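Local coordinates for protein Asp/Glu-specific dipeptidyl-peptidase (Flavobacterium psychrophilum, PDB 5JXF) that removes dipeptides from the N-terminus of oligopeptides as a serine peptidase, with strict specificity for aspartate or glutamate at the P1 position, at residues A[373-378]-A[382-387]; A[194-199]-A[563-568]. All blocks are in the same frame, centred on the assembly; numbering follows the deposited sequence.

Contact 1: A[373-378]-A[382-387]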
loop_
_atom_site.group_PDB
_atom_site.type_symbol
_atom_site.label_atom_id
_atom_site.label_comp_id
_atom_site.label_asym_id
_atom_site.label_seq_id
_atom_site.Cartn_x
_atom_site.Cartn_y
_atom_site.Cartn_z
ATOM N N GLN A 373 -19.238 -38.134 -7.366
ATOM C CA GLN A 373 -18.843 -39.333 -6.634
ATOM C C GLN A 373 -19.840 -39.589 -5.509
ATOM O O GLN A 373 -19.863 -40.663 -4.910
ATOM C CB GLN A 373 -17.424 -39.195 -6.075
ATOM N N LYS A 374 -20.666 -38.585 -5.235
ATOM C CA LYS A 374 -21.692 -38.687 -4.216
ATOM C C LYS A 374 -23.081 -38.841 -4.838
ATOM O O LYS A 374 -24.033 -39.175 -4.136
ATOM C CB LYS A 374 -21.652 -37.465 -3.291
ATOM N N VAL A 375 -23.208 -38.607 -6.142
ATOM C CA VAL A 375 -24.497 -38.827 -6.794
ATOM C C VAL A 375 -24.620 -40.287 -7.199
ATOM O O VAL A 375 -25.728 -40.794 -7.371
ATOM C CB VAL A 375 -24.714 -37.934 -8.043
ATOM C CG1 VAL A 375 -24.277 -36.510 -7.766
ATOM C CG2 VAL A 375 -24.010 -38.504 -9.267
ATOM N N ILE A 376 -23.486 -40.967 -7.351
ATOM C CA ILE A 376 -23.526 -42.387 -7.672
ATOM C C ILE A 376 -23.753 -43.157 -6.379
ATOM O O ILE A 376 -24.456 -44.163 -6.365
ATOM C CB ILE A 376 -22.231 -42.885 -8.407
ATOM C CG1 ILE A 376 -21.046 -43.064 -7.450
ATOM C CG2 ILE A 376 -21.875 -41.966 -9.574
ATOM C CD1 ILE A 376 -20.712 -44.520 -7.144
ATOM N N ALA A 377 -23.190 -42.655 -5.285
ATOM C CA ALA A 377 -23.323 -43.304 -3.991
ATOM C C ALA A 377 -24.762 -43.221 -3.488
ATOM O O ALA A 377 -25.172 -43.990 -2.618
ATOM C CB ALA A 377 -22.366 -42.678 -2.986
ATOM N N ALA A 378 -25.528 -42.288 -4.049
ATOM C CA ALA A 378 -26.917 -42.085 -3.654
ATOM C C ALA A 378 -27.884 -42.645 -4.693
ATOM O O ALA A 378 -29.100 -42.616 -4.500
ATOM C CB ALA A 378 -27.188 -40.604 -3.425
ATOM N N ASN A 382 -29.647 -39.924 -12.623
ATOM C CA ASN A 382 -30.627 -39.598 -13.651
ATOM C C ASN A 382 -31.119 -38.170 -13.437
ATOM O O ASN A 382 -31.298 -37.419 -14.393
ATOM C CB ASN A 382 -31.776 -40.619 -13.630
ATOM C CG ASN A 382 -32.885 -40.317 -14.643
ATOM O OD1 ASN A 382 -32.898 -39.282 -15.309
ATOM N ND2 ASN A 382 -33.803 -41.264 -14.787
ATOM N N GLU A 383 -31.317 -37.787 -12.182
ATOM C CA GLU A 383 -31.625 -36.397 -11.872
ATOM C C GLU A 383 -30.356 -35.548 -11.940
ATOM O O GLU A 383 -30.324 -34.498 -12.586
ATOM C CB GLU A 383 -32.279 -36.286 -10.495
ATOM N N TYR A 384 -29.301 -36.022 -11.283
ATOM C CA TYR A 384 -28.052 -35.260 -11.176
ATOM C C TYR A 384 -27.003 -35.803 -12.146
ATOM O O TYR A 384 -27.331 -36.280 -13.239
ATOM C CB TYR A 384 -27.511 -35.310 -9.747
ATOM C CG TYR A 384 -28.547 -34.947 -8.697
ATOM C CD1 TYR A 384 -29.665 -34.188 -9.034
ATOM C CD2 TYR A 384 -28.440 -35.397 -7.382
ATOM C CE1 TYR A 384 -30.624 -33.867 -8.106
ATOM C CE2 TYR A 384 -29.409 -35.076 -6.437
ATOM C CZ TYR A 384 -30.493 -34.314 -6.803
ATOM O OH TYR A 384 -31.441 -34.001 -5.858
ATOM N N GLY A 385 -25.741 -35.727 -11.742
ATOM C CA GLY A 385 -24.679 -36.343 -12.506
ATOM C C GLY A 385 -24.335 -35.580 -13.769
ATOM O O GLY A 385 -23.296 -34.909 -13.861
ATOM N N ASN A 386 -25.210 -35.715 -14.759
ATOM C CA ASN A 386 -25.095 -35.024 -16.031
ATOM C C ASN A 386 -24.968 -33.501 -15.879
ATOM O O ASN A 386 -24.278 -32.858 -16.670
ATOM C CB ASN A 386 -26.304 -35.370 -16.899
ATOM C CG ASN A 386 -26.172 -36.728 -17.590
ATOM O OD1 ASN A 386 -25.069 -37.185 -17.921
ATOM N ND2 ASN A 386 -27.307 -37.355 -17.847
ATOM N N LEU A 387 -25.626 -32.951 -14.852
ATOM C CA LEU A 387 -25.572 -31.522 -14.500
ATOM C C LEU A 387 -24.263 -30.817 -14.847
ATOM O O LEU A 387 -24.248 -29.864 -15.620
ATOM C CB LEU A 387 -25.827 -31.349 -13.000
ATOM C CG LEU A 387 -27.213 -31.707 -12.471
ATOM C CD1 LEU A 387 -27.253 -31.535 -10.958
ATOM C CD2 LEU A 387 -28.290 -30.867 -13.150
#

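Contact 2: A[194-199]-A[563-568]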
loop_
_atom_site.group_PDB
_atom_site.type_symbol
_atom_site.label_atom_id
_atom_site.label_comp_id
_atom_site.label_asym_id
_atom_site.label_seq_id
_atom_site.Cartn_x
_atom_site.Cartn_y
_atom_site.Cartn_z
ATOM N N GLU A 194 -32.515 -20.827 -5.043
ATOM C CA GLU A 194 -32.601 -20.904 -6.506
ATOM C C GLU A 194 -33.957 -21.416 -6.981
ATOM O O GLU A 194 -34.116 -21.762 -8.147
ATOM C CB GLU A 194 -31.485 -21.798 -7.063
ATOM C CG GLU A 194 -30.072 -21.290 -6.773
ATOM C CD GLU A 194 -29.650 -20.141 -7.678
ATOM O OE1 GLU A 194 -30.419 -19.790 -8.601
ATOM O OE2 GLU A 194 -28.554 -19.581 -7.452
ATOM N N GLY A 195 -34.927 -21.470 -6.073
ATOM C CA GLY A 195 -36.282 -21.864 -6.427
ATOM C C GLY A 195 -36.804 -23.076 -5.682
ATOM O O GLY A 195 -37.951 -23.495 -5.887
ATOM N N ASN A 196 -35.967 -23.647 -4.821
ATOM C CA ASN A 196 -36.366 -24.797 -4.013
ATOM C C ASN A 196 -37.242 -24.413 -2.827
ATOM O O ASN A 196 -37.813 -25.273 -2.158
ATOM C CB ASN A 196 -35.133 -25.545 -3.509
ATOM C CG ASN A 196 -34.443 -26.330 -4.600
ATOM O OD1 ASN A 196 -34.901 -27.404 -4.988
ATOM N ND2 ASN A 196 -33.320 -25.810 -5.088
ATOM N N GLN A 197 -37.348 -23.119 -2.555
ATOM C CA GLN A 197 -38.113 -22.661 -1.402
ATOM C C GLN A 197 -38.689 -21.269 -1.641
ATOM O O GLN A 197 -38.055 -20.426 -2.268
ATOM C CB GLN A 197 -37.235 -22.674 -0.140
ATOM C CG GLN A 197 -37.954 -22.214 1.123
ATOM C CD GLN A 197 -37.105 -22.333 2.379
ATOM O OE1 GLN A 197 -35.901 -22.595 2.319
ATOM N NE2 GLN A 197 -37.742 -22.153 3.531
ATOM N N TYR A 198 -39.898 -21.035 -1.147
ATOM C CA TYR A 198 -40.540 -19.733 -1.287
ATOM C C TYR A 198 -41.064 -19.252 0.060
ATOM O O TYR A 198 -41.799 -19.973 0.749
ATOM C CB TYR A 198 -41.671 -19.790 -2.316
ATOM C CG TYR A 198 -41.184 -20.015 -3.727
ATOM C CD1 TYR A 198 -40.953 -21.299 -4.209
ATOM C CD2 TYR A 198 -40.940 -18.942 -4.576
ATOM C CE1 TYR A 198 -40.499 -21.508 -5.506
ATOM C CE2 TYR A 198 -40.491 -19.142 -5.874
ATOM C CZ TYR A 198 -40.273 -20.425 -6.335
ATOM O OH TYR A 198 -39.819 -20.623 -7.623
ATOM N N ILE A 199 -40.670 -18.036 0.434
ATOM C CA ILE A 199 -41.043 -17.463 1.719
ATOM C C ILE A 199 -41.718 -16.121 1.539
ATOM O O ILE A 199 -41.214 -15.270 0.795
ATOM C CB ILE A 199 -39.826 -17.264 2.628
ATOM C CG1 ILE A 199 -39.193 -18.606 2.989
ATOM C CG2 ILE A 199 -40.219 -16.485 3.884
ATOM C CD1 ILE A 199 -37.837 -18.462 3.666
ATOM N N ILE A 563 -31.511 -27.147 -9.800
ATOM C CA ILE A 563 -31.353 -28.570 -9.491
ATOM C C ILE A 563 -30.019 -28.844 -8.808
ATOM O O ILE A 563 -29.931 -29.661 -7.886
ATOM C CB ILE A 563 -31.451 -29.431 -10.755
ATOM C CG1 ILE A 563 -32.833 -29.289 -11.386
ATOM C CG2 ILE A 563 -31.162 -30.897 -10.446
ATOM C CD1 ILE A 563 -32.983 -30.094 -12.656
ATOM N N TYR A 564 -28.985 -28.152 -9.271
ATOM C CA TYR A 564 -27.662 -28.254 -8.674
ATOM C C TYR A 564 -27.734 -27.874 -7.194
ATOM O O TYR A 564 -27.102 -28.515 -6.350
ATOM C CB TYR A 564 -26.672 -27.357 -9.424
ATOM C CG TYR A 564 -25.217 -27.571 -9.068
ATOM C CD1 TYR A 564 -24.769 -28.781 -8.548
ATOM C CD2 TYR A 564 -24.293 -26.551 -9.240
ATOM C CE1 TYR A 564 -23.439 -28.967 -8.220
ATOM C CE2 TYR A 564 -22.966 -26.720 -8.914
ATOM C CZ TYR A 564 -22.540 -27.926 -8.402
ATOM O OH TYR A 564 -21.210 -28.083 -8.082
ATOM N N MET A 565 -28.521 -26.842 -6.890
ATOM C CA MET A 565 -28.709 -26.376 -5.515
ATOM C C MET A 565 -29.361 -27.460 -4.659
ATOM O O MET A 565 -28.864 -27.804 -3.585
ATOM C CB MET A 565 -29.560 -25.102 -5.498
ATOM C CG MET A 565 -29.604 -24.360 -4.159
ATOM S SD MET A 565 -27.981 -23.749 -3.644
ATOM C CE MET A 565 -27.690 -24.758 -2.192
ATOM N N LYS A 566 -30.471 -28.001 -5.156
ATOM C CA LYS A 566 -31.191 -29.079 -4.476
ATOM C C LYS A 566 -30.305 -30.301 -4.258
ATOM O O LYS A 566 -30.378 -30.959 -3.220
ATOM C CB LYS A 566 -32.437 -29.468 -5.277
ATOM C CG LYS A 566 -33.227 -30.648 -4.723
ATOM C CD LYS A 566 -34.438 -30.942 -5.607
ATOM C CE LYS A 566 -35.018 -32.322 -5.353
ATOM N NZ LYS A 566 -35.503 -32.485 -3.957
ATOM N N ALA A 567 -29.466 -30.595 -5.243
ATOM C CA ALA A 567 -28.567 -31.737 -5.165
ATOM C C ALA A 567 -27.621 -31.590 -3.986
ATOM O O ALA A 567 -27.428 -32.526 -3.209
ATOM C CB ALA A 567 -27.782 -31.890 -6.455
ATOM N N GLN A 568 -27.038 -30.404 -3.857
ATOM C CA GLN A 568 -26.079 -30.143 -2.794
ATOM C C GLN A 568 -26.770 -30.168 -1.434
ATOM O O GLN A 568 -26.191 -30.613 -0.443
ATOM C CB GLN A 568 -25.367 -28.808 -3.032
ATOM C CG GLN A 568 -24.453 -28.822 -4.255
ATOM C CD GLN A 568 -23.729 -27.506 -4.474
ATOM O OE1 GLN A 568 -22.956 -27.046 -3.623
ATOM N NE2 GLN A 568 -23.971 -26.894 -5.628
#

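Contact 1: A[373-378]-A[382-387]
Val375, in the last turn or so of helix 360-375, is the sole residue of its segment to reach 382-387, and its two methyl groups divide the work. CG1 meets the methylene of Tyr384 (4.0 Å to Tyr384 CB) and sits at the edge of the tyrosine ring, close to its plane. CG2 instead rests against bare backbone, with Gly385 CA 4.0 Å away and Gly385 N almost as near. The valine torsion (chi1 -44°) sets CG1 anti to the carbonyl carbon and CG2 between the backbone N and that carbon, which turns both methyls across the gap.

No hydrogen bond spans the two segments. Gly385 has a positive phi of 75°, which favours glycine, and forms the corner of a classic gamma turn closed by a weak bond from Asn386 N to Tyr384 O. The phenol hydroxyl is satisfied elsewhere, hydrogen-bonded to Glu570 on helix 547-571.

That third helix also receives Val375, on Leu571, and Tyr384, on Ala567. The small apolar contact thus draws together the two ends of a helix-loop-helix connection, between helices 360-375 and 386-415, in an alpha-helical part of this S46 peptidase.

Contact 2: A[194-199]-A[563-568]
The side-chain amide nitrogen of Asn196, ND2, is held by two backbone carbonyls, Phe193 O in its own turn and Arg562 O just before segment 563-568, while the rest of the amide lies against Lys566. It thereby ties a beta hairpin to helix 547-571: strands 186-192 and 197-214 are antiparallel neighbours, and Asn196 and Gln197 together face Phe192 as a classic beta bulge beside the hairpin's turn.

Within the turn, Gly195 has phi 121°, a conformation in which a side chain would jam against the preceding carbonyl oxygen. Glu194 also has positive phi, and its CB is directed at the helix.

No hydrogen bond joins the two segments themselves. Asn196 OD1 comes 3.2 Å from Lys566 CB and also touches CG and CD farther along, so the carbonyl oxygen lies over the aliphatic stem, the two side chains crossing at about a right angle. That stem is extended as far as CE and bends only at chi4 (61°), and its NZ forms a salt bridge with Glu570. Replacing Asn196 by an alanine removes the amide and would probably leave the carbonyls of Phe193 and Arg562 without this shared donor and open a gap beside the Lys566 stem.

The first two side-chain carbons of Met565, CB and CG, lie beside the amide nitrogen, with Met565 CB 3.8 Å from Asn196 ND2. Its CG stands anti to the backbone N (chi1 -169°), and the chain then leads away from the hairpin toward Tyr292. The Glu194 side chain crosses it, also nearly perpendicular, with Glu194 CG 4.1 Å from Met565 CB.

Overall arrangement
Contact 1 is nested along the chain inside the long loop that contact 2 closes, and the two centres lie 16 Å apart. Helix 547-571 joins them: one part of its surface takes the hairpin turn, another the phenol of Tyr384, whose CE2 is 3.6 Å from Ala567 CB. Ile563 CG2 adds a second apolar bridge, 3.8 Å from Tyr384 CE1 and 3.9 Å from Leu387 CD2. Glu570 serves both contacts, one carboxylate oxygen each. Both contacts lie away from the dipeptide pocket and from the probable Ser662-His101-Asp237 charge relay; contact 2 joins the beta hairpin to helix 547-571, whereas contact 1 joins two helices of the alpha-helical part.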